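Local coordinates for protein VirX1 (Cyanophage Syn10, PDB 6QGM) that iodinates diverse substrates as a viral halogenase, probably with the help of reduced flavin like other members of the tryptophan halogenase family, at residues B[7-12]-B[30-35]; B[79-84]-B[352-357]. All blocks are in the same frame, centred on the assembly; numbering follows the deposited sequence.

Interaction 1: B[7-12]-B[30-35]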
loop_
_atom_site.group_PDB
_atom_site.type_symbol
_atom_site.label_atom_id
_atom_site.label_comp_id
_atom_site.label_asym_id
_atom_site.label_seq_id
_atom_site.Cartn_x
_atom_site.Cartn_y
_atom_site.Cartn_z
ATOM N N VAL B 7 38.064 -11.438 0.570
ATOM C CA VAL B 7 36.920 -12.119 1.234
ATOM C C VAL B 7 37.431 -13.429 1.848
ATOM O O VAL B 7 38.182 -14.149 1.169
ATOM C CB VAL B 7 35.770 -12.321 0.231
ATOM C CG1 VAL B 7 34.696 -13.254 0.768
ATOM C CG2 VAL B 7 35.158 -10.990 -0.187
ATOM N N ALA B 8 37.068 -13.688 3.103
ATOM C CA ALA B 8 37.301 -14.960 3.821
ATOM C C ALA B 8 35.951 -15.638 4.082
ATOM O O ALA B 8 35.167 -15.115 4.894
ATOM C CB ALA B 8 38.043 -14.700 5.105
ATOM N N ILE B 9 35.683 -16.747 3.391
ATOM C CA ILE B 9 34.466 -17.582 3.605
ATOM C C ILE B 9 34.814 -18.655 4.644
ATOM O O ILE B 9 35.758 -19.415 4.404
ATOM C CB ILE B 9 33.980 -18.184 2.276
ATOM C CG1 ILE B 9 33.665 -17.090 1.252
ATOM C CG2 ILE B 9 32.776 -19.079 2.508
ATOM C CD1 ILE B 9 33.849 -17.507 -0.196
ATOM N N VAL B 10 34.097 -18.699 5.768
ATOM C CA VAL B 10 34.267 -19.773 6.784
ATOM C C VAL B 10 33.139 -20.786 6.583
ATOM O O VAL B 10 31.952 -20.381 6.659
ATOM C CB VAL B 10 34.283 -19.211 8.216
ATOM C CG1 VAL B 10 34.521 -20.295 9.261
ATOM C CG2 VAL B 10 35.312 -18.092 8.355
ATOM N N GLY B 11 33.515 -22.044 6.320
ATOM C CA GLY B 11 32.583 -23.149 6.030
ATOM C C GLY B 11 32.712 -23.609 4.585
ATOM O O GLY B 11 32.798 -22.749 3.684
ATOM N N GLY B 12 32.697 -24.920 4.368
ATOM C CA GLY B 12 32.909 -25.517 3.038
ATOM C C GLY B 12 31.858 -26.553 2.677
ATOM O O GLY B 12 32.250 -27.632 2.182
ATOM N N LEU B 30 37.983 -9.618 -6.759
ATOM C CA LEU B 30 38.145 -10.086 -5.352
ATOM C C LEU B 30 39.286 -11.103 -5.247
ATOM O O LEU B 30 39.388 -11.980 -6.126
ATOM C CB LEU B 30 36.852 -10.740 -4.857
ATOM C CG LEU B 30 35.647 -9.820 -4.679
ATOM C CD1 LEU B 30 34.481 -10.610 -4.101
ATOM C CD2 LEU B 30 35.990 -8.626 -3.779
ATOM N N GLU B 31 40.082 -10.979 -4.187
ATOM C CA GLU B 31 40.920 -12.055 -3.601
ATOM C C GLU B 31 40.009 -12.851 -2.664
ATOM O O GLU B 31 39.377 -12.220 -1.792
ATOM C CB GLU B 31 42.101 -11.472 -2.814
ATOM C CG GLU B 31 42.762 -10.266 -3.462
ATOM C CD GLU B 31 43.671 -9.494 -2.521
ATOM O OE1 GLU B 31 43.198 -9.069 -1.452
ATOM O OE2 GLU B 31 44.861 -9.330 -2.852
ATOM N N ILE B 32 39.911 -14.172 -2.839
ATOM C CA ILE B 32 38.974 -15.036 -2.061
ATOM C C ILE B 32 39.747 -16.174 -1.398
ATOM O O ILE B 32 40.574 -16.810 -2.088
ATOM C CB ILE B 32 37.851 -15.578 -2.965
ATOM C CG1 ILE B 32 37.146 -14.448 -3.723
ATOM C CG2 ILE B 32 36.873 -16.425 -2.154
ATOM C CD1 ILE B 32 36.317 -14.939 -4.878
ATOM N N ALA B 33 39.470 -16.421 -0.116
ATOM C CA ALA B 33 39.925 -17.622 0.620
ATOM C C ALA B 33 38.701 -18.312 1.221
ATOM O O ALA B 33 37.733 -17.594 1.595
ATOM C CB ALA B 33 40.924 -17.241 1.675
ATOM N N LEU B 34 38.714 -19.651 1.262
ATOM C CA LEU B 34 37.683 -20.460 1.966
ATOM C C LEU B 34 38.348 -21.324 3.036
ATOM O O LEU B 34 39.218 -22.144 2.682
ATOM C CB LEU B 34 36.904 -21.326 0.976
ATOM C CG LEU B 34 35.666 -21.994 1.575
ATOM C CD1 LEU B 34 34.532 -22.038 0.579
ATOM C CD2 LEU B 34 35.983 -23.383 2.109
ATOM N N ILE B 35 37.923 -21.135 4.288
ATOM C CA ILE B 35 38.419 -21.872 5.485
ATOM C C ILE B 35 37.435 -23.007 5.768
ATOM O O ILE B 35 36.234 -22.727 5.991
ATOM C CB ILE B 35 38.570 -20.910 6.677
ATOM C CG1 ILE B 35 39.628 -19.837 6.398
ATOM C CG2 ILE B 35 38.860 -21.673 7.951
ATOM C CD1 ILE B 35 39.352 -18.520 7.066
#
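Ile9 CG2 and Leu34 CG both lie anti to their own backbone N, beside the carbonyl carbon (Leu34 chi1 -170°), while Ile9 CG1, anti to the carbonyl carbon (chi1 -58°), carries CD1 toward Ile32. Ile9 CG2 and Leu34 CD1 then come to 3.9 Å, the two side chains crossing obliquely, and Ile9 CD1 lies 3.8 Å from Ile32 CG2. These groups belong to the opening beta-alpha-beta unit of a Rossmann-type domain, in which strand 6-10 and strand 31-36 run parallel, side by side, joined by helix 14-26. Val7, Ile9, Ile32 and Leu34 share the face covered by that helix, where Thr19 and Ala20 lie against Ile9, Leu23 against Ile32 and Trp17 against Leu34. Val7 CG2 prolongs the patch to Leu30 CD1. The other face carries Ala8, Val10, Ala33 and Ile35, packed more thinly across the pair.

Five backbone hydrogen bonds tie the strands. The outermost at one end, Val7 N to Glu31 O, is more bent at the hydrogen than the other four; Ala33 N to Val7 O and Ile9 N to Ala33 O follow at 2.9 Å each, then Ile35 N to Ile9 O. Strand 221-224 flanks strand 6-10 on its other edge. At the C-terminal end the chain leaves the sheet into a glycine-rich turn that fits a GxGxxG dinucleotide-binding pattern, consistent with a flavin site. Gly11 is at positive phi, where a side chain would press on the preceding carbonyl, yet its N still donates to Ile35 O at 2.8 Å, and its own O lies 3.6 Å from Leu34 CD2.

Interaction 2: B[79-84]-B[352-357]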
loop_
_atom_site.group_PDB
_atom_site.type_symbol
_atom_site.label_atom_id
_atom_site.label_comp_id
_atom_site.label_asym_id
_atom_site.label_seq_id
_atom_site.Cartn_x
_atom_site.Cartn_y
_atom_site.Cartn_z
ATOM N N ILE B 79 6.417 -29.969 -6.409
ATOM C CA ILE B 79 6.303 -30.440 -4.997
ATOM C C ILE B 79 4.950 -31.136 -4.867
ATOM O O ILE B 79 3.924 -30.517 -5.187
ATOM C CB ILE B 79 6.427 -29.302 -3.973
ATOM C CG1 ILE B 79 7.645 -28.416 -4.237
ATOM C CG2 ILE B 79 6.463 -29.873 -2.568
ATOM C CD1 ILE B 79 7.767 -27.249 -3.284
ATOM N N ARG B 80 4.961 -32.377 -4.394
ATOM C CA ARG B 80 3.748 -33.200 -4.179
ATOM C C ARG B 80 3.421 -33.194 -2.683
ATOM O O ARG B 80 4.344 -33.359 -1.877
ATOM C CB ARG B 80 4.004 -34.609 -4.712
ATOM C CG ARG B 80 2.958 -35.625 -4.298
ATOM C CD ARG B 80 3.136 -36.908 -5.068
ATOM N NE ARG B 80 2.952 -36.637 -6.483
ATOM C CZ ARG B 80 3.471 -37.347 -7.473
ATOM N NH1 ARG B 80 4.211 -38.404 -7.221
ATOM N NH2 ARG B 80 3.243 -36.994 -8.725
ATOM N N PHE B 81 2.149 -33.006 -2.334
ATOM C CA PHE B 81 1.640 -33.011 -0.937
ATOM C C PHE B 81 0.694 -34.199 -0.765
ATOM O O PHE B 81 -0.486 -34.125 -1.163
ATOM C CB PHE B 81 0.981 -31.670 -0.606
ATOM C CG PHE B 81 1.942 -30.508 -0.674
ATOM C CD1 PHE B 81 2.852 -30.274 0.349
ATOM C CD2 PHE B 81 1.966 -29.664 -1.779
ATOM C CE1 PHE B 81 3.745 -29.212 0.275
ATOM C CE2 PHE B 81 2.854 -28.598 -1.847
ATOM C CZ PHE B 81 3.745 -28.376 -0.824
ATOM N N THR B 82 1.234 -35.274 -0.196
ATOM C CA THR B 82 0.477 -36.469 0.254
ATOM C C THR B 82 0.084 -36.266 1.720
ATOM O O THR B 82 0.929 -35.808 2.501
ATOM C CB THR B 82 1.288 -37.751 0.037
ATOM O OG1 THR B 82 1.708 -37.772 -1.338
ATOM C CG2 THR B 82 0.522 -39.006 0.399
ATOM N N ASN B 83 -1.181 -36.540 2.040
ATOM C CA ASN B 83 -1.725 -36.715 3.418
ATOM C C ASN B 83 -1.940 -35.365 4.127
ATOM O O ASN B 83 -2.221 -35.396 5.313
ATOM C CB ASN B 83 -0.817 -37.640 4.238
ATOM C CG ASN B 83 -1.580 -38.561 5.161
ATOM O OD1 ASN B 83 -2.602 -39.108 4.785
ATOM N ND2 ASN B 83 -1.086 -38.761 6.367
ATOM N N PHE B 84 -1.894 -34.233 3.420
ATOM C CA PHE B 84 -1.863 -32.873 4.017
ATOM C C PHE B 84 -3.261 -32.276 4.201
ATOM O O PHE B 84 -3.426 -31.466 5.135
ATOM C CB PHE B 84 -1.021 -31.909 3.182
ATOM C CG PHE B 84 0.318 -31.594 3.798
ATOM C CD1 PHE B 84 1.425 -32.382 3.521
ATOM C CD2 PHE B 84 0.466 -30.512 4.654
ATOM C CE1 PHE B 84 2.650 -32.098 4.095
ATOM C CE2 PHE B 84 1.695 -30.224 5.221
ATOM C CZ PHE B 84 2.785 -31.027 4.951
ATOM N N GLU B 352 11.872 -24.785 7.383
ATOM C CA GLU B 352 11.737 -26.238 7.115
ATOM C C GLU B 352 11.424 -26.374 5.629
ATOM O O GLU B 352 10.662 -25.568 5.090
ATOM C CB GLU B 352 10.672 -26.853 8.017
ATOM C CG GLU B 352 9.261 -26.293 7.816
ATOM C CD GLU B 352 8.232 -26.998 8.672
ATOM O OE1 GLU B 352 8.514 -28.140 9.052
ATOM O OE2 GLU B 352 7.224 -26.403 9.030
ATOM N N PRO B 353 12.015 -27.358 4.914
ATOM C CA PRO B 353 11.963 -27.384 3.440
ATOM C C PRO B 353 10.654 -27.912 2.829
ATOM O O PRO B 353 10.709 -28.661 1.894
ATOM C CB PRO B 353 13.140 -28.296 3.090
ATOM C CG PRO B 353 13.112 -29.307 4.238
ATOM C CD PRO B 353 12.748 -28.499 5.475
ATOM N N LEU B 354 9.511 -27.488 3.359
ATOM C CA LEU B 354 8.160 -27.869 2.860
ATOM C C LEU B 354 7.921 -27.213 1.490
ATOM O O LEU B 354 7.139 -27.770 0.693
ATOM C CB LEU B 354 7.102 -27.430 3.881
ATOM C CG LEU B 354 5.680 -27.892 3.578
ATOM C CD1 LEU B 354 5.597 -29.404 3.533
ATOM C CD2 LEU B 354 4.694 -27.348 4.596
ATOM N N GLU B 355 8.564 -26.072 1.233
ATOM C CA GLU B 355 8.505 -25.396 -0.082
ATOM C C GLU B 355 9.911 -25.398 -0.701
ATOM O O GLU B 355 10.223 -24.497 -1.484
ATOM C CB GLU B 355 7.880 -24.011 0.095
ATOM C CG GLU B 355 6.366 -24.039 0.079
ATOM C CD GLU B 355 5.730 -24.523 -1.223
ATOM O OE1 GLU B 355 6.336 -24.269 -2.300
ATOM O OE2 GLU B 355 4.639 -25.163 -1.167
ATOM N N SER B 356 10.692 -26.433 -0.412
ATOM C CA SER B 356 12.018 -26.717 -1.015
ATOM C C SER B 356 12.848 -25.447 -0.974
ATOM O O SER B 356 13.453 -25.079 -1.992
ATOM C CB SER B 356 11.864 -27.230 -2.419
ATOM O OG SER B 356 10.992 -28.354 -2.446
ATOM N N THR B 357 12.855 -24.815 0.185
ATOM C CA THR B 357 13.355 -23.437 0.418
ATOM C C THR B 357 14.767 -23.530 1.046
ATOM O O THR B 357 15.430 -22.485 1.142
ATOM C CB THR B 357 12.229 -22.654 1.120
ATOM O OG1 THR B 357 12.604 -21.302 1.344
ATOM C CG2 THR B 357 11.741 -23.288 2.405
#
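Leu354 and Phe81 meet with the leucine's CG swung anti to its backbone N (chi1 -174°), which sends CD1 toward two phenylalanines. CD1 arrives in the plane of the Phe81 ring, 3.8 Å from its edge atom CE1, and meets Phe84 tip to tip, 3.5 Å from CZ. Glu355 bends at its second torsion (chi2 -62°) and brings its carboxylate across the end of Phe81: OE2 lies at the ring edge, near CZ, with the two planes 36° apart. That same OE2 is hydrogen-bonded to His406 NE2. Ile79 instead stretches out straight from its CB, so that its terminal CD1 reaches Glu355 OE1 at 3.4 Å and Ser356 OG at 3.5 Å. Ser356 OG is itself hydrogen-bonded to Lys76 NZ and Ser48 OG. In related flavin-dependent halogenases a lysine and a glutamate flank the halogenation site; Lys76 and Glu355 are probably their counterparts here. No hydrogen bond joins 79-84 to 352-357 directly. Strand 78-82 sits in its mixed sheet between strands 91-95 and 270-275, while helix 382-408 packs on the loop, its Tyr407 against Leu354 and its Phe402 and Val403 against Glu355.

Overall arrangement
From the N terminus, the chain first runs up strand 6-10, crosses back through helix 14-26 and runs up again, parallel, on strand 31-36, so interaction 1 closes a short loop early, within the eight-stranded sheet of the Rossmann-type region. Only after that does interaction 2 open, at strand 78-82 of the separate seven-stranded sheet; it closes 268 residues later, at the loop between strand 349-350 and helix 360-373. The two loops lie in series, neither nested nor crossed. Strands 221-224 and 341-343 of the first sheet belong to the long span that interaction 2 encloses, so the regions interweave in sequence. The contact centres are 33 Å apart, their nearest atoms about 17 Å.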